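Local coordinates for protein (l-alanine dehydrogenase) (Phormidium lapideum, PDB 1PJC) that catalyses the NAD-dependent, reversible oxidative deamination of L-alanine to pyruvate and ammonia, at residues 319-323 against 334-338. Sequence-based numbering, arbitrary orientation.
Sequences YVVKL and DDALA
K322 on helix 305-326 and D334, the N-cap residue of helix 335-340, form a salt bridge, with K322 NZ 3.2 Å from D334 OD2 and approaching nearly in line with the C-O bond. The two side chains cross almost at right angles, and the lysine, bent at chi3 (-140°), also lays its CD and CE against the same oxygen. The carboxylate divides its work: OD2 faces the long helix, while OD1 accepts weak capping bonds from the backbone N of A336 and of L337. CG anti to the backbone N (chi1 -153°) sets the carboxylate between these N-H groups and the lysine. The lysine charge, and probably the helix N-terminus, would stabilise its anionic form.

The Y319 ring presents an edge to this group, CE2 lying 3.5 Å from D334 OD2, and the ring and carboxylate planes are turned 51° apart. A water 2.8 Å from Y319 OH also makes a weak bond to D334 OD2.

Apolar packing centres on L337. Its CG lies 3.8 Å from Y319 CD2, approaching the ring obliquely, and its CD1 meets L323 CD2 tip to tip at 3.6 Å. The methyl of A336 lies near Y319 OH.

The contact joins helix 335-340, with A336 on loop residues V119 and L121, to helix 305-326, packed on the mixed sheet through Y319 and L323 on F91 (strand 89-92) and L323 on M69 (strand 69-71).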
# COMPACT_ATOMS: atom_id res chain seq x y z
N TYR A 319 -14.35 -29.51 -17.09
CA TYR A 319 -13.99 -30.79 -17.64
C TYR A 319 -15.05 -31.78 -17.36
O TYR A 319 -15.36 -32.62 -18.19
CB TYR A 319 -12.70 -31.25 -17.06
CG TYR A 319 -11.55 -30.44 -17.56
CD1 TYR A 319 -10.87 -29.55 -16.71
CD2 TYR A 319 -11.19 -30.47 -18.90
CE1 TYR A 319 -9.83 -28.76 -17.18
CE2 TYR A 319 -10.13 -29.71 -19.38
CZ TYR A 319 -9.46 -28.84 -18.50
OH TYR A 319 -8.40 -28.07 -18.95
N VAL A 320 -15.67 -31.68 -16.20
CA VAL A 320 -16.75 -32.59 -15.86
C VAL A 320 -17.89 -32.38 -16.87
O VAL A 320 -18.44 -33.32 -17.41
CB VAL A 320 -17.22 -32.38 -14.43
CG1 VAL A 320 -18.38 -33.25 -14.12
CG2 VAL A 320 -16.08 -32.64 -13.46
N VAL A 321 -18.18 -31.15 -17.17
CA VAL A 321 -19.25 -30.84 -18.09
C VAL A 321 -19.00 -31.35 -19.51
O VAL A 321 -19.88 -31.92 -20.14
CB VAL A 321 -19.53 -29.35 -18.12
CG1 VAL A 321 -20.27 -28.98 -19.39
CG2 VAL A 321 -20.33 -28.95 -16.90
N LYS A 322 -17.79 -31.13 -20.01
CA LYS A 322 -17.38 -31.60 -21.32
C LYS A 322 -17.55 -33.14 -21.40
O LYS A 322 -17.92 -33.67 -22.43
CB LYS A 322 -15.90 -31.32 -21.54
CG LYS A 322 -15.57 -30.17 -22.42
CD LYS A 322 -14.08 -29.78 -22.28
CE LYS A 322 -13.87 -28.23 -22.28
NZ LYS A 322 -12.68 -27.73 -21.48
N LEU A 323 -17.18 -33.84 -20.34
CA LEU A 323 -17.26 -35.30 -20.34
C LEU A 323 -18.69 -35.77 -20.33
O LEU A 323 -19.03 -36.70 -21.02
CB LEU A 323 -16.52 -35.89 -19.14
CG LEU A 323 -15.00 -35.87 -19.27
CD1 LEU A 323 -14.33 -36.24 -17.94
CD2 LEU A 323 -14.55 -36.78 -20.43
N ASP A 334 -10.44 -32.40 -26.61
CA ASP A 334 -9.60 -31.79 -25.57
C ASP A 334 -8.28 -32.47 -25.39
O ASP A 334 -8.22 -33.62 -24.94
CB ASP A 334 -10.33 -31.74 -24.24
CG ASP A 334 -9.85 -30.59 -23.34
OD1 ASP A 334 -8.62 -30.39 -23.23
OD2 ASP A 334 -10.70 -29.87 -22.79
N ASP A 335 -7.21 -31.77 -25.74
CA ASP A 335 -5.87 -32.30 -25.63
C ASP A 335 -5.46 -32.48 -24.20
O ASP A 335 -4.75 -33.42 -23.88
CB ASP A 335 -4.89 -31.35 -26.30
CG ASP A 335 -4.82 -31.56 -27.77
OD1 ASP A 335 -3.77 -31.23 -28.37
OD2 ASP A 335 -5.81 -32.09 -28.35
N ALA A 336 -5.90 -31.56 -23.33
CA ALA A 336 -5.56 -31.60 -21.89
C ALA A 336 -6.23 -32.80 -21.26
O ALA A 336 -5.61 -33.53 -20.47
CB ALA A 336 -6.00 -30.30 -21.17
N LEU A 337 -7.47 -33.04 -21.66
CA LEU A 337 -8.25 -34.18 -21.21
C LEU A 337 -7.63 -35.47 -21.72
O LEU A 337 -7.54 -36.46 -21.02
CB LEU A 337 -9.67 -34.06 -21.75
CG LEU A 337 -10.73 -33.74 -20.70
CD1 LEU A 337 -12.13 -34.21 -21.09
CD2 LEU A 337 -10.33 -34.28 -19.37
N ALA A 338 -7.25 -35.45 -22.99
CA ALA A 338 -6.61 -36.58 -23.62
C ALA A 338 -5.35 -36.96 -22.81
O ALA A 338 -5.01 -38.14 -22.70
CB ALA A 338 -6.25 -36.23 -25.05
O HOH W 1 -8.97 -27.28 -21.60